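Local coordinates for putative ABC transporter, periplasmic binding protein, amino acid (Neisseria gonorrhoeae, PDB 2YJP), which binds L-cysteine as a periplasmic solute receptor and probably delivers it to an ABC transporter for uptake, at residues Val61-Lys65 and Asp192-Glu196; Pro66-Tyr70 and Gly79-Glu83; Glu105-Arg109 and Asn170-Thr174; Leu120-Thr126 and Glu237-Val243; Phe137-Tyr141 and Val254-Ala259. The protein carries 1 engineered substitution. All blocks are in the same frame, centred on the assembly; numbering follows the deposited sequence.

Interaction 1 of 5, residues Val61-Lys65 and Asp192-Glu196; sequences VFGDK and DQNTE. With ZN (zinc ion), chain G; ZN (zinc ion), chain J; CYS (cysteine), chain D.
OD2 of Asp-64 is gripped by the first turn of helix 194-202: Thr-195 N donates to it over 3.2 Å at a fairly straight 163°, while Asn-194 N, 2.8 Å from the same OD2, makes only a weak, bent bond. In the two-lobed fold of periplasmic binding proteins this carboxylate spans the cleft, reaching the N-terminal end of a helix in the facing lobe, where the helix dipole would probably favour its negative charge. Thr-195 N comes in from above the carboxylate plane, and so does Asn-194 ND2, which donates to Asp-64 OD1 at 3.3 Å with the amide turned 48° from the carboxylate. A chi1 of 61°, with CG between the backbone N and carbonyl carbon, swings the acid onto the helix. Asn-194 OD1 is held in turn by His-211. On the cleft side the extended chain of Lys-65 brings NZ to 3.1 Å from the sulfur SG of the bound cysteine, and Asn-124 and Asp-212 hold that ammonium. Asp-192 OD2 shares a zinc ion with Glu-105. Behind the helix start, Gln-193 N donates to Glu-196 OE1 over 3.1 Å, nearly along its C-O axis, and OE2 of that glutamate binds another zinc ion at 1.9 Å.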
# COMPACT_ATOMS: atom_id res chain seq x y z
N VAL A 61 -5.37 7.47 1.47
CA VAL A 61 -5.46 6.02 1.68
C VAL A 61 -6.04 5.36 0.47
O VAL A 61 -6.65 6.03 -0.38
CB VAL A 61 -6.34 5.59 2.94
CG1 VAL A 61 -5.74 6.15 4.22
CG2 VAL A 61 -7.82 6.01 2.81
N PHE A 62 -5.85 4.03 0.37
CA PHE A 62 -6.53 3.24 -0.65
C PHE A 62 -8.00 2.98 -0.37
O PHE A 62 -8.40 2.78 0.79
CB PHE A 62 -5.81 1.91 -0.87
CG PHE A 62 -4.58 2.05 -1.68
CD1 PHE A 62 -4.67 2.45 -3.02
CD2 PHE A 62 -3.33 1.78 -1.13
CE1 PHE A 62 -3.55 2.60 -3.80
CE2 PHE A 62 -2.17 1.93 -1.92
CZ PHE A 62 -2.29 2.36 -3.25
N GLY A 63 -8.82 3.01 -1.44
CA GLY A 63 -10.17 2.55 -1.35
C GLY A 63 -10.38 1.10 -1.74
O GLY A 63 -11.50 0.55 -1.54
N ASP A 64 -9.38 0.46 -2.35
CA ASP A 64 -9.63 -0.85 -2.97
C ASP A 64 -8.42 -1.76 -2.85
O ASP A 64 -8.10 -2.54 -3.73
CB ASP A 64 -10.01 -0.69 -4.44
CG ASP A 64 -8.90 -0.01 -5.28
OD1 ASP A 64 -7.90 0.51 -4.71
OD2 ASP A 64 -9.04 -0.00 -6.54
N LYS A 65 -7.69 -1.64 -1.74
CA LYS A 65 -6.55 -2.48 -1.52
C LYS A 65 -6.70 -3.26 -0.19
O LYS A 65 -5.83 -3.22 0.70
CB LYS A 65 -5.24 -1.66 -1.55
CG LYS A 65 -4.01 -2.54 -1.80
CD LYS A 65 -2.68 -1.78 -1.50
CE LYS A 65 -1.52 -2.68 -1.77
NZ LYS A 65 -0.16 -2.13 -1.51
N ASP A 192 -5.64 2.40 -13.73
CA ASP A 192 -5.54 3.35 -12.57
C ASP A 192 -5.84 2.71 -11.19
O ASP A 192 -5.15 2.97 -10.23
CB ASP A 192 -6.49 4.53 -12.77
CG ASP A 192 -6.00 5.52 -13.86
OD1 ASP A 192 -4.97 5.23 -14.45
OD2 ASP A 192 -6.61 6.62 -14.11
N GLN A 193 -6.86 1.85 -11.13
CA GLN A 193 -7.41 1.33 -9.91
C GLN A 193 -7.15 -0.17 -9.72
O GLN A 193 -7.11 -0.92 -10.75
CB GLN A 193 -8.92 1.52 -9.96
CG GLN A 193 -9.32 2.93 -10.21
CD GLN A 193 -10.86 3.11 -10.10
OE1 GLN A 193 -11.47 2.66 -9.13
NE2 GLN A 193 -11.47 3.77 -11.09
N ASN A 194 -7.07 -0.63 -8.47
CA ASN A 194 -6.86 -2.06 -8.25
C ASN A 194 -8.01 -2.91 -8.76
O ASN A 194 -7.76 -3.92 -9.35
CB ASN A 194 -6.52 -2.43 -6.77
CG ASN A 194 -5.11 -1.92 -6.37
OD1 ASN A 194 -4.13 -2.29 -7.00
ND2 ASN A 194 -5.04 -0.99 -5.36
N THR A 195 -9.25 -2.52 -8.47
CA THR A 195 -10.43 -3.26 -8.90
C THR A 195 -10.42 -3.47 -10.41
O THR A 195 -10.61 -4.58 -10.85
CB THR A 195 -11.71 -2.52 -8.47
OG1 THR A 195 -11.71 -2.44 -7.04
CG2 THR A 195 -12.98 -3.34 -8.90
N GLU A 196 -10.16 -2.42 -11.18
CA GLU A 196 -10.02 -2.59 -12.64
C GLU A 196 -8.94 -3.60 -12.98
O GLU A 196 -9.16 -4.47 -13.85
CB GLU A 196 -9.64 -1.30 -13.37
CG GLU A 196 -10.66 -0.22 -13.42
CD GLU A 196 -10.02 1.09 -13.98
OE1 GLU A 196 -8.88 1.51 -13.52
OE2 GLU A 196 -10.66 1.70 -14.89
ZN ZN G . -7.54 7.45 -12.55
ZN ZN J . -9.98 3.21 -15.89
N CYS D . 3.12 -0.57 -1.96
CA CYS D . 3.27 -0.52 -3.44
C CYS D . 3.60 0.91 -3.87
O CYS D . 3.75 1.81 -2.99
CB CYS D . 2.00 -0.96 -4.15
SG CYS D . 0.52 -0.04 -3.70
OXT CYS D . 3.71 1.15 -5.08
O HOH W 1 -6.93 2.19 -6.49
O HOH W 2 -11.12 1.55 -6.89
O HOH W 3 -7.55 3.16 -15.98
O HOH W 4 -10.97 2.64 -18.08

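Interaction 2 of 5, residues Pro66-Tyr70 and Gly79-Glu83; sequences PPFGY and GFDVE
The bend at Pro-67 and Phe-68 offers two successive carbonyls to the start of helix 80-93. Phe-80 N donates to Pro-67 O at 2.9 Å, and Asp-81 N donates to Phe-68 O at 2.8 Å. A cis peptide before Pro-67 turns the chain here. Gly-79, the N-cap residue, takes a phi of 116° that suits glycine, and its CA comes to 3.2 Å from Pro-67 O. Among the side chains, Asp-81 folds back over this junction with CB 3.2 Å from Phe-68 O and OD2 alongside Phe-68 CB, while its OD1 is bonded to Tyr-141 and Asn-124. The Phe-68 ring receives Pro-67 CG on one face, near its rim, and its CD1 meets Phe-80 CB at 4.2 Å. Phe-80 itself, with CG anti to the backbone N (chi1 -177°), sends its ring away to helix 266-274. Tyr-70 CE1 reaches Gly-79 N at 3.7 Å. Phe-68 and Gly-69 form a classic beta bulge opposite Lys-65, and the Gly-Phe-Asp-Val-Glu run that opens the helix matches the signature of family 3 bacterial solute-binding proteins.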
# COMPACT_ATOMS: atom_id res chain seq x y z
N PRO A 66 -7.81 -4.00 -0.05
CA PRO A 66 -7.92 -4.74 1.20
C PRO A 66 -6.78 -5.80 1.23
O PRO A 66 -6.45 -6.40 0.20
CB PRO A 66 -9.28 -5.42 1.08
CG PRO A 66 -9.48 -5.63 -0.42
CD PRO A 66 -8.75 -4.46 -1.09
N PRO A 67 -6.22 -6.08 2.41
CA PRO A 67 -6.62 -5.62 3.72
C PRO A 67 -5.90 -4.39 4.24
O PRO A 67 -5.94 -4.16 5.47
CB PRO A 67 -6.20 -6.78 4.61
CG PRO A 67 -4.91 -7.30 3.91
CD PRO A 67 -5.20 -7.15 2.45
N PHE A 68 -5.27 -3.61 3.38
CA PHE A 68 -4.49 -2.46 3.81
C PHE A 68 -5.28 -1.15 3.91
O PHE A 68 -5.13 -0.39 4.87
CB PHE A 68 -3.25 -2.33 2.89
CG PHE A 68 -2.45 -3.60 2.87
CD1 PHE A 68 -1.71 -3.96 3.97
CD2 PHE A 68 -2.54 -4.49 1.81
CE1 PHE A 68 -0.98 -5.14 4.03
CE2 PHE A 68 -1.84 -5.70 1.85
CZ PHE A 68 -1.05 -6.02 3.01
N GLY A 69 -6.10 -0.91 2.88
CA GLY A 69 -6.96 0.26 2.82
C GLY A 69 -8.09 -0.03 1.89
O GLY A 69 -7.87 -0.34 0.70
N TYR A 70 -9.31 0.03 2.42
CA TYR A 70 -10.53 -0.23 1.63
C TYR A 70 -11.72 0.40 2.30
O TYR A 70 -11.60 1.05 3.32
CB TYR A 70 -10.73 -1.75 1.37
CG TYR A 70 -11.03 -2.56 2.63
CD1 TYR A 70 -9.99 -2.89 3.56
CD2 TYR A 70 -12.33 -2.98 2.92
CE1 TYR A 70 -10.25 -3.64 4.69
CE2 TYR A 70 -12.62 -3.72 4.09
CZ TYR A 70 -11.58 -4.03 4.98
OH TYR A 70 -11.86 -4.74 6.15
N GLY A 79 -8.94 -1.27 7.28
CA GLY A 79 -7.70 -1.88 6.88
C GLY A 79 -6.53 -1.44 7.73
O GLY A 79 -6.62 -0.51 8.54
N PHE A 80 -5.41 -2.11 7.51
CA PHE A 80 -4.23 -1.89 8.31
C PHE A 80 -3.74 -0.43 8.30
O PHE A 80 -3.46 0.12 9.36
CB PHE A 80 -3.17 -2.87 7.80
CG PHE A 80 -1.88 -2.86 8.55
CD1 PHE A 80 -1.82 -3.18 9.90
CD2 PHE A 80 -0.70 -2.60 7.87
CE1 PHE A 80 -0.57 -3.23 10.58
CE2 PHE A 80 0.57 -2.60 8.52
CZ PHE A 80 0.63 -2.91 9.90
N ASP A 81 -3.61 0.19 7.13
CA ASP A 81 -3.13 1.57 7.02
C ASP A 81 -4.11 2.56 7.73
O ASP A 81 -3.70 3.59 8.31
CB ASP A 81 -3.10 1.99 5.54
CG ASP A 81 -2.12 1.23 4.69
OD1 ASP A 81 -1.00 0.90 5.11
OD2 ASP A 81 -2.46 0.99 3.54
N VAL A 82 -5.40 2.28 7.64
CA VAL A 82 -6.45 3.10 8.22
C VAL A 82 -6.40 3.04 9.74
O VAL A 82 -6.63 4.05 10.46
CB VAL A 82 -7.82 2.61 7.67
CG1 VAL A 82 -8.95 2.98 8.56
CG2 VAL A 82 -8.01 3.10 6.18
N GLU A 83 -6.10 1.86 10.27
CA GLU A 83 -6.01 1.74 11.71
C GLU A 83 -4.87 2.65 12.22
O GLU A 83 -5.03 3.36 13.22
CB GLU A 83 -5.72 0.29 12.11
CG GLU A 83 -6.88 -0.60 11.91
CD GLU A 83 -8.07 -0.21 12.80
OE1 GLU A 83 -7.96 -0.04 14.02
OE2 GLU A 83 -9.16 -0.08 12.31

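Interaction 3 of 5, residues Glu105-Arg109 and Asn170-Thr174; sequences EAANR and NKGTT. With ZN (zinc ion), chain G; CYS (cysteine), chain D.
Ala-106 turns its CB squarely onto the 170-174 loop, meeting Lys-171 O at 3.4 Å and Thr-173 CG2 at 3.7 Å, with Asn-170 OD1 close by. Beside it Ala-107 faces Gly-172 with the backbones nearly touching, CA to CA 4.2 Å. Two waters bridge the loops: one accepts from Ala-106 N and donates a hydrogen bond to Asn-170 OD1, the other links Ala-107 N to Lys-171 O. Asn-170 to Thr-173 form a type II turn, tightened by Thr-173 OG1 donating to Asn-170 O at 2.8 Å. The loops belong to the two facing lobes of the periplasmic binding protein fold, and between them sits the carboxylate of the ligand. Arg-109 presents the edge of its guanidinium: NH2 bonds ligand OXT at 3.0 Å, in plane and straight at 160°, with Gly-172 O also at that edge, whereas NH1 reaches ligand O in a weaker bond and is also held by Ala-123 O. A bend at chi3 (-68°) lets NE bond back to Ala-106 O at 3.0 Å, which helps to hold the group in this orientation. From the other lobe Thr-174 N, at the start of helix 174-182, donates to the same OXT over 3.0 Å.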
# COMPACT_ATOMS: atom_id res chain seq x y z
N GLU A 105 -5.69 6.99 -5.81
CA GLU A 105 -4.98 6.04 -6.74
C GLU A 105 -3.47 5.94 -6.47
O GLU A 105 -2.83 6.91 -6.00
CB GLU A 105 -5.13 6.47 -8.19
CG GLU A 105 -6.60 6.68 -8.61
CD GLU A 105 -6.80 7.06 -10.08
OE1 GLU A 105 -5.84 7.50 -10.74
OE2 GLU A 105 -7.94 6.91 -10.59
N ALA A 106 -2.87 4.79 -6.82
CA ALA A 106 -1.41 4.62 -6.64
C ALA A 106 -0.66 5.75 -7.29
O ALA A 106 0.21 6.33 -6.65
CB ALA A 106 -0.90 3.28 -7.18
N ALA A 107 -1.02 6.07 -8.54
CA ALA A 107 -0.33 7.11 -9.30
C ALA A 107 -0.48 8.54 -8.76
O ALA A 107 0.23 9.41 -9.20
CB ALA A 107 -0.74 7.07 -10.80
N ASN A 108 -1.39 8.78 -7.82
CA ASN A 108 -1.68 10.17 -7.39
C ASN A 108 -1.06 10.49 -6.05
O ASN A 108 -1.15 11.65 -5.58
CB ASN A 108 -3.20 10.41 -7.25
CG ASN A 108 -3.87 10.61 -8.60
OD1 ASN A 108 -3.21 10.84 -9.59
ND2 ASN A 108 -5.18 10.48 -8.63
N ARG A 109 -0.46 9.47 -5.42
CA ARG A 109 0.02 9.63 -4.05
C ARG A 109 1.01 10.78 -3.90
O ARG A 109 0.84 11.57 -3.00
CB ARG A 109 0.62 8.34 -3.50
CG ARG A 109 -0.45 7.27 -3.24
CD ARG A 109 0.22 5.96 -2.81
NE ARG A 109 0.96 5.40 -3.94
CZ ARG A 109 1.41 4.17 -3.96
NH1 ARG A 109 1.20 3.42 -2.90
NH2 ARG A 109 2.05 3.70 -5.01
N ASN A 170 -1.20 -2.32 -11.76
CA ASN A 170 -1.86 -1.10 -11.32
C ASN A 170 -0.89 0.04 -11.64
O ASN A 170 0.28 -0.02 -11.22
CB ASN A 170 -2.24 -1.23 -9.85
CG ASN A 170 -2.86 0.04 -9.25
OD1 ASN A 170 -2.65 0.34 -8.18
ND2 ASN A 170 -3.67 0.69 -9.91
N LYS A 171 -1.34 1.01 -12.45
CA LYS A 171 -0.50 2.10 -12.81
C LYS A 171 0.10 2.81 -11.56
O LYS A 171 -0.62 3.10 -10.60
CB LYS A 171 -1.27 3.10 -13.74
CG LYS A 171 -0.44 4.33 -14.12
CD LYS A 171 -1.07 5.18 -15.28
CE LYS A 171 -0.45 6.59 -15.33
NZ LYS A 171 -1.29 7.58 -16.16
N GLY A 172 1.41 3.10 -11.63
CA GLY A 172 2.09 3.96 -10.66
C GLY A 172 2.54 3.16 -9.41
O GLY A 172 2.86 3.74 -8.40
N THR A 173 2.48 1.82 -9.48
CA THR A 173 2.94 1.00 -8.40
C THR A 173 4.42 0.61 -8.59
O THR A 173 5.02 0.81 -9.65
CB THR A 173 2.10 -0.31 -8.25
OG1 THR A 173 2.11 -1.08 -9.45
CG2 THR A 173 0.64 -0.01 -7.81
N THR A 174 4.99 0.04 -7.54
CA THR A 174 6.37 -0.48 -7.62
C THR A 174 6.40 -1.64 -8.61
O THR A 174 7.39 -1.77 -9.31
CB THR A 174 6.89 -0.96 -6.28
OG1 THR A 174 5.85 -1.71 -5.65
CG2 THR A 174 7.32 0.27 -5.35
ZN ZN G . -7.54 7.45 -12.55
N CYS D . 3.12 -0.57 -1.96
CA CYS D . 3.27 -0.52 -3.44
C CYS D . 3.60 0.91 -3.87
O CYS D . 3.75 1.81 -2.99
CB CYS D . 2.00 -0.96 -4.15
SG CYS D . 0.52 -0.04 -3.70
OXT CYS D . 3.71 1.15 -5.08
O HOH W 5 -4.28 2.58 -7.26
O HOH W 6 -2.89 4.37 -10.01

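Interaction 4 of 5, residues Leu120-Thr126 and Glu237-Val243; sequences LILANFT and EFIAPAV. With CYS (cysteine), chain D.
Thr-126 divides its side chain between the ligand and Glu-237. With OG1 anti to the carbonyl carbon (chi1 -60°), that oxygen accepts from the amino N of the bound cysteine at 2.8 Å, and CG2 rests on Glu-237 CB at 3.5 Å. The ligand is further held by Thr-126 N, whose bond to its O is almost perfectly straight at 177°, and by Asn-124 O, 2.6 Å from its N. This is the amino acid site of the periplasmic binding protein fold, built here on a loop bridged to strand 237-244. Phe-125 O accepts from Ala-240 N at 3.0 Å, and a water joins Phe-125 N to Ala-240 O, so the peptides around Phe-125 are held from both ends. Ile-239 CD1 lies against Asn-124 OD1, an oxygen bonded to Lys-65. The Phe-125 ring turns its edge to Ala-242 CB, which sits in the ring plane. Farther out, Ile-121 and Ala-242 form an antiparallel hydrogen-bonded pair: Ile-121 N donates to Ala-242 O at 2.8 Å and Ala-242 N to Ile-121 O at 3.0 Å. Pro-241 runs side by side with both Leu-120 and Leu-122; Leu-120 CD1 touches Pro-241 CB and Val-243 CG1, each at 3.9 Å.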
# COMPACT_ATOMS: atom_id res chain seq x y z
N LEU A 120 -0.78 13.84 4.68
CA LEU A 120 -0.06 12.65 4.97
C LEU A 120 -0.58 11.56 4.03
O LEU A 120 -1.77 11.50 3.72
CB LEU A 120 -0.31 12.26 6.43
CG LEU A 120 0.27 10.94 6.89
CD1 LEU A 120 1.70 11.02 7.08
CD2 LEU A 120 -0.18 10.66 8.25
N ILE A 121 0.34 10.71 3.57
CA ILE A 121 -0.03 9.56 2.74
C ILE A 121 0.15 8.34 3.57
O ILE A 121 1.25 8.11 4.09
CB ILE A 121 0.83 9.41 1.47
CG1 ILE A 121 0.51 10.54 0.51
CG2 ILE A 121 0.68 7.97 0.87
CD1 ILE A 121 -0.94 10.47 -0.09
N LEU A 122 -0.94 7.57 3.70
CA LEU A 122 -0.87 6.23 4.28
C LEU A 122 -1.52 5.28 3.27
O LEU A 122 -2.21 4.32 3.67
CB LEU A 122 -1.58 6.21 5.64
CG LEU A 122 -0.64 6.63 6.80
CD1 LEU A 122 -1.34 6.79 8.10
CD2 LEU A 122 0.56 5.61 6.99
N ALA A 123 -1.35 5.54 1.98
CA ALA A 123 -1.84 4.62 0.97
C ALA A 123 -0.76 3.57 0.68
O ALA A 123 -0.07 3.63 -0.34
CB ALA A 123 -2.26 5.35 -0.32
N ASN A 124 -0.64 2.62 1.61
CA ASN A 124 0.31 1.50 1.56
C ASN A 124 1.54 1.72 0.65
O ASN A 124 1.77 0.97 -0.31
CB ASN A 124 -0.46 0.19 1.19
CG ASN A 124 0.15 -1.04 1.82
OD1 ASN A 124 0.49 -2.02 1.13
ND2 ASN A 124 0.30 -1.01 3.16
N PHE A 125 2.39 2.66 1.06
CA PHE A 125 3.31 3.36 0.19
C PHE A 125 4.76 2.90 0.32
O PHE A 125 5.43 3.14 1.36
CB PHE A 125 3.20 4.87 0.48
CG PHE A 125 3.66 5.77 -0.63
CD1 PHE A 125 3.74 5.33 -1.94
CD2 PHE A 125 4.00 7.10 -0.34
CE1 PHE A 125 4.16 6.23 -2.94
CE2 PHE A 125 4.40 7.98 -1.31
CZ PHE A 125 4.47 7.56 -2.61
N THR A 126 5.26 2.23 -0.71
CA THR A 126 6.58 1.67 -0.62
C THR A 126 7.59 2.81 -0.78
O THR A 126 7.49 3.62 -1.70
CB THR A 126 6.83 0.62 -1.71
OG1 THR A 126 5.88 -0.46 -1.58
CG2 THR A 126 8.30 0.07 -1.61
N GLU A 237 10.95 -4.45 0.46
CA GLU A 237 11.12 -3.00 0.59
C GLU A 237 10.25 -2.52 1.71
O GLU A 237 9.26 -3.16 2.03
CB GLU A 237 10.67 -2.32 -0.73
CG GLU A 237 11.75 -2.49 -1.82
CD GLU A 237 11.32 -2.01 -3.19
OE1 GLU A 237 10.22 -2.41 -3.67
OE2 GLU A 237 12.10 -1.23 -3.80
N PHE A 238 10.58 -1.41 2.34
CA PHE A 238 9.69 -0.87 3.37
C PHE A 238 8.52 -0.09 2.86
O PHE A 238 8.63 0.59 1.85
CB PHE A 238 10.45 0.06 4.29
CG PHE A 238 11.47 -0.60 5.12
CD1 PHE A 238 11.08 -1.51 6.10
CD2 PHE A 238 12.81 -0.29 4.96
CE1 PHE A 238 12.05 -2.12 6.92
CE2 PHE A 238 13.80 -0.88 5.75
CZ PHE A 238 13.43 -1.82 6.74
N ILE A 239 7.43 -0.16 3.61
CA ILE A 239 6.26 0.67 3.44
C ILE A 239 6.20 1.69 4.61
O ILE A 239 6.41 1.35 5.77
CB ILE A 239 4.99 -0.20 3.39
CG1 ILE A 239 4.91 -0.82 2.00
CG2 ILE A 239 3.76 0.63 3.71
CD1 ILE A 239 3.85 -1.89 1.88
N ALA A 240 5.92 2.95 4.29
CA ALA A 240 6.14 4.04 5.26
C ALA A 240 5.15 5.12 5.00
O ALA A 240 4.70 5.19 3.89
CB ALA A 240 7.55 4.60 5.12
N PRO A 241 4.81 5.94 6.01
CA PRO A 241 3.98 7.13 5.74
C PRO A 241 4.80 8.14 4.96
O PRO A 241 6.03 8.12 5.01
CB PRO A 241 3.71 7.71 7.13
CG PRO A 241 4.17 6.61 8.16
CD PRO A 241 5.25 5.87 7.42
N ALA A 242 4.13 9.06 4.26
CA ALA A 242 4.87 10.11 3.54
C ALA A 242 4.24 11.48 3.75
O ALA A 242 3.00 11.59 3.71
CB ALA A 242 4.99 9.80 2.07
N VAL A 243 5.08 12.50 3.96
CA VAL A 243 4.61 13.89 4.06
C VAL A 243 5.22 14.66 2.90
O VAL A 243 6.12 14.15 2.24
CB VAL A 243 5.00 14.55 5.39
CG1 VAL A 243 4.34 13.83 6.55
CG2 VAL A 243 6.54 14.62 5.55
N CYS D . 3.12 -0.57 -1.96
CA CYS D . 3.27 -0.52 -3.44
C CYS D . 3.60 0.91 -3.87
O CYS D . 3.75 1.81 -2.99
CB CYS D . 2.00 -0.96 -4.15
SG CYS D . 0.52 -0.04 -3.70
OXT CYS D . 3.71 1.15 -5.08
O HOH W 7 2.04 4.15 3.53

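Interaction 5 of 5, residues Phe137-Tyr141 and Val254-Ala259; sequences FADPY and VNGEIA
Val-254 presses its CG1 on Ala-138 CB at 3.5 Å, tighter than usual for two carbons. It also leans on Leu-120 and Pro-241, so this point of helix 248-264 sits on the sheet as well as on the loop that joins strands 135-137 and 142-151. Next comes Asn-255, which makes the one hydrogen bond between the two segments: its OD1 accepts from Asp-139 N at 2.9 Å, fairly straight at 154°, with the donor tilted 28° from the amide C=O plane. The same OD1 lies 3.2 Å from Ala-138 CB. Its side chain crosses that of Asp-139 at about a right angle, although the amide and carboxylate planes are only 20° apart; Asp-139 OD1 and Asn-255 OD1, both acceptors, are 3.4 Å from each other without a bond. One turn on, Ile-258 points straight at the loop. CG2, which lies anti to the backbone N, meets Asp-139 CB, Asp-139 O and Pro-140 O, each at 3.7 Å, while Pro-140 O is also bonded to Lys-262 farther along the helix. Ala-259 only grazes Asp-139. The contact thus mixes a tight aliphatic pair and an isoleucine on loop carbonyls with a single hydrogen bond, which probably helps set how loop and helix line up.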
# COMPACT_ATOMS: atom_id res chain seq x y z
N PHE A 137 9.60 10.43 3.56
CA PHE A 137 9.08 9.22 4.22
C PHE A 137 9.42 9.22 5.70
O PHE A 137 10.59 9.41 6.07
CB PHE A 137 9.68 7.99 3.58
CG PHE A 137 9.09 7.68 2.23
CD1 PHE A 137 7.85 7.01 2.11
CD2 PHE A 137 9.79 8.02 1.05
CE1 PHE A 137 7.32 6.70 0.85
CE2 PHE A 137 9.26 7.71 -0.20
CZ PHE A 137 8.04 7.05 -0.32
N ALA A 138 8.40 9.01 6.53
CA ALA A 138 8.64 8.72 7.96
C ALA A 138 9.13 7.30 8.17
O ALA A 138 9.23 6.55 7.24
CB ALA A 138 7.38 8.95 8.76
N ASP A 139 9.40 6.94 9.41
CA ASP A 139 9.72 5.57 9.79
C ASP A 139 8.77 4.57 9.22
O ASP A 139 7.57 4.71 9.41
CB ASP A 139 9.58 5.40 11.30
CG ASP A 139 10.73 5.98 12.05
OD1 ASP A 139 11.62 6.63 11.42
OD2 ASP A 139 10.73 5.79 13.29
N PRO A 140 9.32 3.50 8.62
CA PRO A 140 8.52 2.41 8.04
C PRO A 140 7.73 1.68 9.10
O PRO A 140 8.20 1.57 10.27
CB PRO A 140 9.53 1.47 7.40
CG PRO A 140 10.88 1.94 7.82
CD PRO A 140 10.77 3.25 8.58
N TYR A 141 6.55 1.19 8.71
CA TYR A 141 5.76 0.31 9.56
C TYR A 141 5.60 -1.12 9.03
O TYR A 141 5.29 -2.02 9.81
CB TYR A 141 4.40 0.94 9.90
CG TYR A 141 3.55 1.28 8.73
CD1 TYR A 141 3.64 2.54 8.16
CD2 TYR A 141 2.63 0.37 8.19
CE1 TYR A 141 2.88 2.90 7.10
CE2 TYR A 141 1.81 0.74 7.10
CZ TYR A 141 1.96 2.02 6.56
OH TYR A 141 1.19 2.45 5.48
N VAL A 254 5.35 12.35 13.08
CA VAL A 254 5.04 11.01 12.54
C VAL A 254 6.05 9.93 12.96
O VAL A 254 5.66 8.85 13.43
CB VAL A 254 4.77 10.99 11.00
CG1 VAL A 254 4.42 9.57 10.49
CG2 VAL A 254 3.57 11.87 10.66
N ASN A 255 7.34 10.24 12.84
CA ASN A 255 8.43 9.33 13.30
C ASN A 255 8.26 8.88 14.77
O ASN A 255 8.33 7.69 15.05
CB ASN A 255 9.79 10.02 13.17
CG ASN A 255 10.26 10.13 11.73
OD1 ASN A 255 9.74 9.46 10.84
ND2 ASN A 255 11.26 10.97 11.49
N GLY A 256 8.05 9.85 15.68
CA GLY A 256 7.87 9.59 17.09
C GLY A 256 6.63 8.73 17.33
O GLY A 256 6.62 7.81 18.14
N GLU A 257 5.57 9.05 16.60
CA GLU A 257 4.35 8.23 16.65
C GLU A 257 4.52 6.79 16.19
O GLU A 257 4.01 5.90 16.87
CB GLU A 257 3.27 8.86 15.82
CG GLU A 257 2.70 10.10 16.42
CD GLU A 257 1.82 9.77 17.60
OE1 GLU A 257 0.94 8.89 17.42
OE2 GLU A 257 2.03 10.36 18.69
N ILE A 258 5.20 6.57 15.06
CA ILE A 258 5.46 5.22 14.58
C ILE A 258 6.28 4.43 15.58
O ILE A 258 5.96 3.27 15.85
CB ILE A 258 6.15 5.20 13.19
CG1 ILE A 258 5.21 5.78 12.12
CG2 ILE A 258 6.60 3.76 12.80
CD1 ILE A 258 3.81 5.07 11.97
N ALA A 259 7.31 5.07 16.14
CA ALA A 259 8.27 4.44 17.03
C ALA A 259 7.50 4.00 18.25
O ALA A 259 7.69 2.88 18.76
CB ALA A 259 9.42 5.43 17.44

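How the interactions relate
From the N terminus, residues 61-65 open interaction 1 and run straight into interaction 2, which closes first, a short loop joining the small antiparallel sheet to helix 80-93. Interaction 3 opens next at 105-109 and closes at 170-174, so interactions 2 and 3 both lie within the long loop that interaction 1 completes at 192-196. Interactions 4 and 5 open inside that span but close beyond it, at 237-243 and 254-259; each crosses interactions 1 and 3, and they cross each other. Interactions 1 and 3 tie the two lobes across the cleft, sharing a zinc ion and the cysteine, which interaction 4 also touches. Interaction 2 also touches interactions 4 and 5.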